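Local structure of protein archease (Thermotoga maritima, 1J5U) at residues H19-N30 with D126-T136; I42-V50 with K105-A113. The protein binds calcium and probably activates the tRNA-splicing ligase RtcB by promoting its guanylylation. All blocks are in the same frame, centred on the assembly; numbering follows the deposited sequence.

Overall arrangement
Both contacts are partly buried, their centres 9 and 10 Å from the chain centre, but they are built differently. Contact 1 is regular sheet: strands 23-29 and 127-135 run antiparallel, one face turned to helices 32-47 and 66-81, the other more open and carrying charged residues, with a calcium site at one end. Contact 2 has almost no strand pairing; the C-terminal end of helix 32-47 meets the loop between strands 95-105 and 113-124, and backbone carbonyls of the helix end and the carboxylate of Glu47 take the loop's N-H groups. Their centres are 16 Å apart, yet Asp135 of contact 1 shares backbone bonds with Lys112 and Ala113 of contact 2.

Contact 1: residues H19-N30 with D126-T136; sequences HTADIAYEISGN and DVLKTKVVFDT. With CA (calcium ion), chain B.
Asp22 and Thr136 meet beside a calcium ion that ties the two segments together at one end of an antiparallel strand pair. Four protein oxygens, His19 O, Asp22 OD2, Asp135 OD1 and Thr136 OXT, bind the metal at 2.4 to 2.5 Å, and three waters complete the seven ligands at slightly longer range. Asp22 OD2 also accepts Thr136 N at 2.8 Å, nearly straight (174°) but on its anti side and tilted out of the carboxylate plane. The other oxygen, Asp22 OD1, takes a bond from a metal-bound water. Next comes a classic beta bulge: Phe134 O accepts both Asp22 N (2.9 Å) and Ile23 N (3.1 Å), the donors arriving from opposite faces of its carbonyl plane. Phe134 N returns a bond to Ile23 O. Beyond it, paired backbone bonds satisfy Tyr25 with Val132, Ile27 with Thr130 and Gly29 with Leu128. At the far end Asn30 ND2 reaches Asp126 O from 67° above the carbonyl plane. On the open face Glu26, bent at chi2, brings OE1 only to a weak 3.4 Å salt bridge with Lys131 NZ.

The opposite face is mostly apolar. Ile27 has CG1 between its backbone N and carbonyl carbon (chi1 54°), which carries CD1 across Val132 CG1 at 3.6 Å and beside Thr130 CG2. Replacing Ile27 with alanine would probably open a gap beside these two methyl groups and weaken the grip on the helices beneath. Thr130 OG1 is held within its own strand by Lys131 O, and strand 113-124 supplies Lys120 N to it. That strand flanks 127-135 on the side away from 23-29, while Ile27 packs on Ile42 of helix 32-47 and, with Val132, on Phe69 of helix 66-81.

Contact 2: residues I42-V50 with K105-A113; sequences ILLEEEGIV and KKEGTEIKA
Glu47 and Gly48 face the loop 105-113 at a Schellman motif that ends helix 32-47: Gly48 has positive phi (58°), and Gly48 N and Ile49 N bond back to Glu45 O and Leu44 O. The close-fitting part lies here. A CB on Gly48 would clash with Glu107 O, and one on Gly108 with Glu46 O, so two glycines let the backbones approach to 4.4 Å between Glu47 CA and Gly108 CA. Carbonyls of the helix end take loop donors: Glu46 O accepts Thr109 N, and Glu47 O accepts Glu107 N at 3.1 Å. Thr109 OG1 adds a weak hydrogen bond to Glu46 OE2. Ile111 wedges its CD1 against Glu46 CG (3.6 Å) and Leu43 CD2 (3.7 Å), meeting both side chains at about a right angle. Behind this, Leu43 touches Trp76 of helix 66-81, and Ile111 touches Phe134 of strand 127-135.

The outer side, at Val50, Lys105, Lys106 and Glu107, is looser. Val50 and Lys105 form a lone antiparallel bridge in which Val50 N to Lys105 O is short but the return bond is weak, and the lysine chain lies along the valine. Lys106 NZ makes just a long salt bridge to Glu47 OE1, 4.0 Å away.

The Glu47 carboxylate itself is buried, though two waters reach it. OE1 has no hydrogen-bonding partner in the model. Its twin is richly served: with CG anti to the carbonyl carbon (chi1 -63°) and the chain extended, Glu47 OE2 accepts from both waters and, through its anti lone pair, from Ile111 N at 2.9 Å and 171°.

Contact 1: residues H19-N30 with D126-T136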
loop_
_atom_site.group_PDB
_atom_site.type_symbol
_atom_site.label_atom_id
_atom_site.label_comp_id
_atom_site.label_asym_id
_atom_site.label_seq_id
_atom_site.Cartn_x
_atom_site.Cartn_y
_atom_site.Cartn_z
ATOM N N HIS A 19 -1.602 4.613 18.099
ATOM C CA HIS A 19 -1.927 3.275 17.584
ATOM C C HIS A 19 -1.094 3.033 16.335
ATOM O O HIS A 19 -0.698 3.979 15.696
ATOM C CB HIS A 19 -3.390 3.198 17.145
ATOM C CG HIS A 19 -4.386 3.356 18.252
ATOM N ND1 HIS A 19 -4.717 2.534 19.277
ATOM C CD2 HIS A 19 -5.272 4.412 18.308
ATOM C CE1 HIS A 19 -5.797 3.094 19.915
ATOM N NE2 HIS A 19 -6.112 4.226 19.313
ATOM N N THR A 20 -0.795 1.787 15.996
ATOM C CA THR A 20 -0.111 1.558 14.727
ATOM C C THR A 20 -1.244 1.081 13.814
ATOM O O THR A 20 -1.117 1.068 12.586
ATOM C CB THR A 20 1.014 0.506 14.819
ATOM O OG1 THR A 20 0.580 -0.599 15.618
ATOM C CG2 THR A 20 2.280 1.136 15.435
ATOM N N ALA A 21 -2.367 0.702 14.423
ATOM C CA ALA A 21 -3.536 0.287 13.646
ATOM C C ALA A 21 -4.477 1.481 13.555
ATOM O O ALA A 21 -5.384 1.651 14.381
ATOM C CB ALA A 21 -4.238 -0.915 14.309
ATOM N N ASP A 22 -4.267 2.328 12.556
ATOM C CA ASP A 22 -5.107 3.517 12.399
ATOM C C ASP A 22 -6.235 3.437 11.391
ATOM O O ASP A 22 -7.348 3.874 11.687
ATOM C CB ASP A 22 -4.251 4.738 12.084
ATOM C CG ASP A 22 -3.409 5.166 13.267
ATOM O OD1 ASP A 22 -3.977 5.448 14.345
ATOM O OD2 ASP A 22 -2.179 5.203 13.124
ATOM N N ILE A 23 -5.961 2.938 10.190
ATOM C CA ILE A 23 -7.013 2.821 9.198
ATOM C C ILE A 23 -6.948 1.438 8.603
ATOM O O ILE A 23 -5.862 0.861 8.465
ATOM C CB ILE A 23 -6.915 3.892 8.069
ATOM C CG1 ILE A 23 -5.670 3.679 7.220
ATOM C CG2 ILE A 23 -6.885 5.303 8.677
ATOM C CD1 ILE A 23 -5.607 4.666 6.027
ATOM N N ALA A 24 -8.119 0.903 8.261
ATOM C CA ALA A 24 -8.208 -0.445 7.740
ATOM C C ALA A 24 -9.094 -0.584 6.521
ATOM O O ALA A 24 -10.106 0.096 6.401
ATOM C CB ALA A 24 -8.727 -1.371 8.834
ATOM N N TYR A 25 -8.695 -1.477 5.616
ATOM C CA TYR A 25 -9.485 -1.772 4.437
ATOM C C TYR A 25 -9.464 -3.263 4.219
ATOM O O TYR A 25 -8.540 -3.960 4.651
ATOM C CB TYR A 25 -8.906 -1.150 3.157
ATOM C CG TYR A 25 -8.754 0.342 3.161
ATOM C CD1 TYR A 25 -7.773 0.946 3.928
ATOM C CD2 TYR A 25 -9.587 1.159 2.379
ATOM C CE1 TYR A 25 -7.610 2.308 3.926
ATOM C CE2 TYR A 25 -9.428 2.537 2.378
ATOM C CZ TYR A 25 -8.434 3.099 3.160
ATOM O OH TYR A 25 -8.270 4.470 3.229
ATOM N N GLU A 26 -10.490 -3.748 3.534
ATOM C CA GLU A 26 -10.532 -5.129 3.140
ATOM C C GLU A 26 -10.285 -5.014 1.640
ATOM O O GLU A 26 -11.010 -4.296 0.954
ATOM C CB GLU A 26 -11.904 -5.743 3.375
ATOM C CG GLU A 26 -11.968 -7.228 3.021
ATOM C CD GLU A 26 -11.165 -8.104 3.988
ATOM O OE1 GLU A 26 -10.988 -7.687 5.161
ATOM O OE2 GLU A 26 -10.733 -9.212 3.584
ATOM N N ILE A 27 -9.242 -5.673 1.135
ATOM C CA ILE A 27 -8.969 -5.642 -0.291
ATOM C C ILE A 27 -9.238 -7.032 -0.858
ATOM O O ILE A 27 -9.044 -8.053 -0.192
ATOM C CB ILE A 27 -7.511 -5.200 -0.615
ATOM C CG1 ILE A 27 -6.503 -6.086 0.134
ATOM C CG2 ILE A 27 -7.332 -3.729 -0.286
ATOM C CD1 ILE A 27 -5.047 -5.800 -0.223
ATOM N N SER A 28 -9.723 -7.074 -2.086
ATOM C CA SER A 28 -10.055 -8.343 -2.704
ATOM C C SER A 28 -9.757 -8.290 -4.176
ATOM O O SER A 28 -9.795 -7.220 -4.780
ATOM C CB SER A 28 -11.539 -8.636 -2.497
ATOM O OG SER A 28 -12.303 -7.535 -2.951
ATOM N N GLY A 29 -9.469 -9.454 -4.749
ATOM C CA GLY A 29 -9.170 -9.538 -6.166
ATOM C C GLY A 29 -9.012 -11.008 -6.514
ATOM O O GLY A 29 -9.283 -11.881 -5.682
ATOM N N ASN A 30 -8.577 -11.308 -7.734
ATOM C CA ASN A 30 -8.419 -12.709 -8.123
ATOM C C ASN A 30 -6.964 -13.165 -8.053
ATOM O O ASN A 30 -6.665 -14.314 -8.353
ATOM C CB ASN A 30 -8.942 -12.936 -9.555
ATOM C CG ASN A 30 -10.456 -12.708 -9.682
ATOM O OD1 ASN A 30 -10.922 -12.064 -10.632
ATOM N ND2 ASN A 30 -11.227 -13.247 -8.734
ATOM N N ASP A 126 -12.728 -17.964 -6.372
ATOM C CA ASP A 126 -11.826 -17.227 -7.250
ATOM C C ASP A 126 -11.230 -16.005 -6.536
ATOM O O ASP A 126 -10.311 -15.370 -7.049
ATOM C CB ASP A 126 -12.588 -16.728 -8.486
ATOM C CG ASP A 126 -13.051 -17.859 -9.397
ATOM O OD1 ASP A 126 -13.606 -18.865 -8.897
ATOM O OD2 ASP A 126 -12.871 -17.728 -10.627
ATOM N N VAL A 127 -11.753 -15.688 -5.359
ATOM C CA VAL A 127 -11.315 -14.508 -4.628
ATOM C C VAL A 127 -10.219 -14.675 -3.584
ATOM O O VAL A 127 -10.269 -15.555 -2.727
ATOM C CB VAL A 127 -12.525 -13.817 -3.952
ATOM C CG1 VAL A 127 -12.095 -12.482 -3.328
ATOM C CG2 VAL A 127 -13.641 -13.594 -4.982
ATOM N N LEU A 128 -9.224 -13.807 -3.685
ATOM C CA LEU A 128 -8.129 -13.755 -2.741
ATOM C C LEU A 128 -8.387 -12.448 -1.993
ATOM O O LEU A 128 -8.587 -11.410 -2.618
ATOM C CB LEU A 128 -6.791 -13.686 -3.484
ATOM C CG LEU A 128 -5.570 -13.858 -2.584
ATOM C CD1 LEU A 128 -5.619 -15.250 -1.926
ATOM C CD2 LEU A 128 -4.282 -13.701 -3.419
ATOM N N LYS A 129 -8.397 -12.484 -0.669
ATOM C CA LYS A 129 -8.659 -11.274 0.091
ATOM C C LYS A 129 -7.911 -11.192 1.414
ATOM O O LYS A 129 -7.376 -12.184 1.906
ATOM C CB LYS A 129 -10.160 -11.136 0.368
ATOM C CG LYS A 129 -10.733 -12.237 1.250
ATOM C CD LYS A 129 -12.253 -12.096 1.431
ATOM C CE LYS A 129 -12.809 -13.257 2.264
ATOM N NZ LYS A 129 -14.293 -13.412 2.137
ATOM N N THR A 130 -7.861 -9.985 1.964
ATOM C CA THR A 130 -7.235 -9.746 3.261
ATOM C C THR A 130 -7.544 -8.354 3.743
ATOM O O THR A 130 -7.922 -7.478 2.961
ATOM C CB THR A 130 -5.691 -9.871 3.222
ATOM O OG1 THR A 130 -5.174 -9.716 4.548
ATOM C CG2 THR A 130 -5.065 -8.781 2.340
ATOM N N LYS A 131 -7.419 -8.161 5.051
ATOM C CA LYS A 131 -7.566 -6.837 5.599
ATOM C C LYS A 131 -6.149 -6.257 5.469
ATOM O O LYS A 131 -5.175 -7.006 5.395
ATOM C CB LYS A 131 -7.969 -6.898 7.082
ATOM C CG LYS A 131 -9.421 -6.463 7.363
ATOM C CD LYS A 131 -9.781 -6.637 8.830
ATOM C CE LYS A 131 -11.142 -6.048 9.148
ATOM N NZ LYS A 131 -12.158 -6.500 8.159
ATOM N N VAL A 132 -6.045 -4.936 5.395
ATOM C CA VAL A 132 -4.760 -4.262 5.372
ATOM C C VAL A 132 -4.946 -3.121 6.353
ATOM O O VAL A 132 -5.921 -2.341 6.262
ATOM C CB VAL A 132 -4.353 -3.698 3.976
ATOM C CG1 VAL A 132 -3.854 -4.851 3.086
ATOM C CG2 VAL A 132 -5.528 -2.969 3.317
ATOM N N VAL A 133 -4.022 -3.038 7.298
ATOM C CA VAL A 133 -4.091 -2.011 8.333
ATOM C C VAL A 133 -2.870 -1.119 8.258
ATOM O O VAL A 133 -1.718 -1.601 8.287
ATOM C CB VAL A 133 -4.188 -2.670 9.727
ATOM C CG1 VAL A 133 -4.082 -1.602 10.843
ATOM C CG2 VAL A 133 -5.503 -3.434 9.832
ATOM N N PHE A 134 -3.128 0.177 8.140
ATOM C CA PHE A 134 -2.072 1.158 8.033
ATOM C C PHE A 134 -1.940 2.034 9.268
ATOM O O PHE A 134 -2.902 2.268 10.015
ATOM C CB PHE A 134 -2.300 2.074 6.825
ATOM C CG PHE A 134 -2.371 1.348 5.521
ATOM C CD1 PHE A 134 -3.568 0.763 5.104
ATOM C CD2 PHE A 134 -1.245 1.256 4.706
ATOM C CE1 PHE A 134 -3.644 0.099 3.882
ATOM C CE2 PHE A 134 -1.304 0.596 3.475
ATOM C CZ PHE A 134 -2.505 0.019 3.063
ATOM N N ASP A 135 -0.721 2.522 9.437
ATOM C CA ASP A 135 -0.341 3.396 10.526
ATOM C C ASP A 135 -0.296 4.821 9.951
ATOM O O ASP A 135 0.250 5.036 8.872
ATOM C CB ASP A 135 1.033 2.945 11.049
ATOM C CG ASP A 135 1.547 3.817 12.174
ATOM O OD1 ASP A 135 0.712 4.353 12.904
ATOM O OD2 ASP A 135 2.772 3.956 12.334
ATOM N N THR A 136 -0.914 5.781 10.640
ATOM C CA THR A 136 -0.891 7.171 10.190
ATOM C C THR A 136 -0.349 8.057 11.314
ATOM O O THR A 136 -0.206 9.275 11.102
ATOM C CB THR A 136 -2.296 7.700 9.781
ATOM O OG1 THR A 136 -3.180 7.641 10.905
ATOM C CG2 THR A 136 -2.890 6.858 8.646
ATOM O OXT THR A 136 -0.052 7.518 12.385
HETATM CA CA CA B . -0.218 6.003 14.385
HETATM O O HOH W 1 -2.394 6.791 15.869
HETATM O O HOH W 2 -0.033 8.782 15.108
HETATM O O HOH W 3 1.247 6.021 16.765
#

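Contact 2: residues I42-V50 with K105-A113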
loop_
_atom_site.group_PDB
_atom_site.type_symbol
_atom_site.label_atom_id
_atom_site.label_comp_id
_atom_site.label_asym_id
_atom_site.label_seq_id
_atom_site.Cartn_x
_atom_site.Cartn_y
_atom_site.Cartn_z
ATOM N N ILE A 42 -5.444 2.406 -2.646
ATOM C CA ILE A 42 -5.633 2.949 -1.304
ATOM C C ILE A 42 -4.659 4.097 -1.017
ATOM O O ILE A 42 -5.072 5.167 -0.546
ATOM C CB ILE A 42 -5.455 1.839 -0.216
ATOM C CG1 ILE A 42 -6.624 0.834 -0.286
ATOM C CG2 ILE A 42 -5.371 2.480 1.189
ATOM C CD1 ILE A 42 -6.489 -0.350 0.672
ATOM N N LEU A 43 -3.371 3.875 -1.310
ATOM C CA LEU A 43 -2.338 4.884 -1.089
ATOM C C LEU A 43 -2.624 6.203 -1.826
ATOM O O LEU A 43 -2.534 7.292 -1.238
ATOM C CB LEU A 43 -0.942 4.328 -1.502
ATOM C CG LEU A 43 -0.376 3.167 -0.662
ATOM C CD1 LEU A 43 0.990 2.738 -1.229
ATOM C CD2 LEU A 43 -0.217 3.604 0.815
ATOM N N LEU A 44 -2.981 6.109 -3.101
ATOM C CA LEU A 44 -3.285 7.286 -3.927
ATOM C C LEU A 44 -4.547 8.025 -3.454
ATOM O O LEU A 44 -4.583 9.259 -3.380
ATOM C CB LEU A 44 -3.506 6.862 -5.379
ATOM C CG LEU A 44 -2.297 6.215 -6.063
ATOM C CD1 LEU A 44 -2.658 5.775 -7.478
ATOM C CD2 LEU A 44 -1.167 7.220 -6.083
ATOM N N GLU A 45 -5.575 7.251 -3.150
ATOM C CA GLU A 45 -6.846 7.804 -2.700
ATOM C C GLU A 45 -6.759 8.412 -1.302
ATOM O O GLU A 45 -7.176 9.550 -1.087
ATOM C CB GLU A 45 -7.907 6.700 -2.730
ATOM C CG GLU A 45 -9.149 6.970 -1.883
ATOM C CD GLU A 45 -9.976 5.706 -1.689
ATOM O OE1 GLU A 45 -10.357 5.095 -2.706
ATOM O OE2 GLU A 45 -10.234 5.326 -0.524
ATOM N N GLU A 46 -6.194 7.658 -0.363
ATOM C CA GLU A 46 -6.078 8.105 1.015
ATOM C C GLU A 46 -5.202 9.350 1.137
ATOM O O GLU A 46 -5.503 10.276 1.911
ATOM C CB GLU A 46 -5.524 6.948 1.862
ATOM C CG GLU A 46 -5.382 7.211 3.335
ATOM C CD GLU A 46 -6.675 7.651 3.978
ATOM O OE1 GLU A 46 -7.745 7.096 3.646
ATOM O OE2 GLU A 46 -6.615 8.549 4.827
ATOM N N GLU A 47 -4.119 9.389 0.366
ATOM C CA GLU A 47 -3.217 10.536 0.401
ATOM C C GLU A 47 -3.609 11.671 -0.544
ATOM O O GLU A 47 -2.993 12.730 -0.525
ATOM C CB GLU A 47 -1.792 10.088 0.098
ATOM C CG GLU A 47 -1.227 9.123 1.135
ATOM C CD GLU A 47 0.284 9.162 1.159
ATOM O OE1 GLU A 47 0.874 9.513 0.115
ATOM O OE2 GLU A 47 0.887 8.841 2.201
ATOM N N GLY A 48 -4.640 11.452 -1.346
ATOM C CA GLY A 48 -5.104 12.456 -2.293
ATOM C C GLY A 48 -4.006 12.878 -3.257
ATOM O O GLY A 48 -3.873 14.054 -3.615
ATOM N N ILE A 49 -3.210 11.902 -3.684
ATOM C CA ILE A 49 -2.096 12.158 -4.579
ATOM C C ILE A 49 -2.523 12.553 -5.981
ATOM O O ILE A 49 -3.409 11.947 -6.570
ATOM C CB ILE A 49 -1.164 10.902 -4.638
ATOM C CG1 ILE A 49 -0.495 10.724 -3.283
ATOM C CG2 ILE A 49 -0.111 11.045 -5.745
ATOM C CD1 ILE A 49 0.213 9.389 -3.082
ATOM N N VAL A 50 -1.901 13.603 -6.497
ATOM C CA VAL A 50 -2.171 14.066 -7.857
ATOM C C VAL A 50 -0.841 13.809 -8.557
ATOM O O VAL A 50 0.224 14.172 -8.045
ATOM C CB VAL A 50 -2.530 15.580 -7.908
ATOM C CG1 VAL A 50 -2.826 16.002 -9.348
ATOM C CG2 VAL A 50 -3.754 15.855 -7.041
ATOM N N LYS A 105 1.118 16.872 -6.361
ATOM C CA LYS A 105 0.755 17.331 -5.027
ATOM C C LYS A 105 -0.048 16.278 -4.272
ATOM O O LYS A 105 -0.559 15.322 -4.867
ATOM C CB LYS A 105 -0.042 18.641 -5.103
ATOM C CG LYS A 105 -1.289 18.580 -5.968
ATOM C CD LYS A 105 -2.105 19.864 -5.813
ATOM C CE LYS A 105 -3.239 19.934 -6.830
ATOM N NZ LYS A 105 -2.716 19.982 -8.236
ATOM N N LYS A 106 -0.134 16.463 -2.957
ATOM C CA LYS A 106 -0.869 15.562 -2.075
ATOM C C LYS A 106 -1.852 16.375 -1.237
ATOM O O LYS A 106 -1.576 17.518 -0.879
ATOM C CB LYS A 106 0.077 14.818 -1.137
ATOM C CG LYS A 106 1.051 13.895 -1.822
ATOM C CD LYS A 106 1.660 12.906 -0.833
ATOM C CE LYS A 106 2.364 13.611 0.308
ATOM N NZ LYS A 106 3.026 12.642 1.209
ATOM N N GLU A 107 -2.994 15.773 -0.932
ATOM C CA GLU A 107 -4.042 16.425 -0.150
ATOM C C GLU A 107 -4.774 15.322 0.593
ATOM O O GLU A 107 -5.726 14.748 0.072
ATOM C CB GLU A 107 -5.036 17.137 -1.079
ATOM C CG GLU A 107 -4.400 17.744 -2.328
ATOM C CD GLU A 107 -5.290 17.632 -3.559
ATOM O OE1 GLU A 107 -5.773 16.508 -3.853
ATOM O OE2 GLU A 107 -5.495 18.664 -4.237
ATOM N N GLY A 108 -4.330 15.007 1.798
ATOM C CA GLY A 108 -5.007 13.965 2.536
ATOM C C GLY A 108 -4.255 13.502 3.753
ATOM O O GLY A 108 -3.463 14.242 4.336
ATOM N N THR A 109 -4.494 12.257 4.125
ATOM C CA THR A 109 -3.867 11.671 5.292
ATOM C C THR A 109 -2.592 10.949 4.907
ATOM O O THR A 109 -2.628 10.010 4.113
ATOM C CB THR A 109 -4.811 10.650 5.955
ATOM O OG1 THR A 109 -6.158 11.139 5.903
ATOM C CG2 THR A 109 -4.414 10.427 7.396
ATOM N N GLU A 110 -1.474 11.374 5.481
ATOM C CA GLU A 110 -0.183 10.750 5.205
ATOM C C GLU A 110 -0.119 9.349 5.811
ATOM O O GLU A 110 -0.328 9.184 7.008
ATOM C CB GLU A 110 0.943 11.589 5.800
ATOM C CG GLU A 110 0.875 13.076 5.451
ATOM C CD GLU A 110 0.209 13.907 6.546
ATOM O OE1 GLU A 110 -1.002 13.701 6.818
ATOM O OE2 GLU A 110 0.912 14.761 7.144
ATOM N N ILE A 111 0.163 8.338 4.994
ATOM C CA ILE A 111 0.266 6.986 5.510
ATOM C C ILE A 111 1.729 6.711 5.827
ATOM O O ILE A 111 2.601 6.866 4.963
ATOM C CB ILE A 111 -0.272 5.946 4.491
ATOM C CG1 ILE A 111 -1.795 6.067 4.391
ATOM C CG2 ILE A 111 0.127 4.540 4.910
ATOM C CD1 ILE A 111 -2.443 5.151 3.339
ATOM N N LYS A 112 1.988 6.311 7.071
ATOM C CA LYS A 112 3.336 6.025 7.539
ATOM C C LYS A 112 3.837 4.630 7.196
ATOM O O LYS A 112 5.035 4.419 6.966
ATOM C CB LYS A 112 3.410 6.181 9.062
ATOM C CG LYS A 112 3.163 7.591 9.576
ATOM C CD LYS A 112 3.255 7.612 11.094
ATOM C CE LYS A 112 2.875 8.970 11.662
ATOM N NZ LYS A 112 2.703 8.880 13.147
ATOM N N ALA A 113 2.931 3.663 7.195
ATOM C CA ALA A 113 3.332 2.305 6.907
ATOM C C ALA A 113 2.163 1.342 6.835
ATOM O O ALA A 113 1.074 1.616 7.362
ATOM C CB ALA A 113 4.285 1.806 8.011
HETATM O O HOH W 4 2.888 7.260 2.334
HETATM O O HOH W 5 2.338 10.815 3.225
#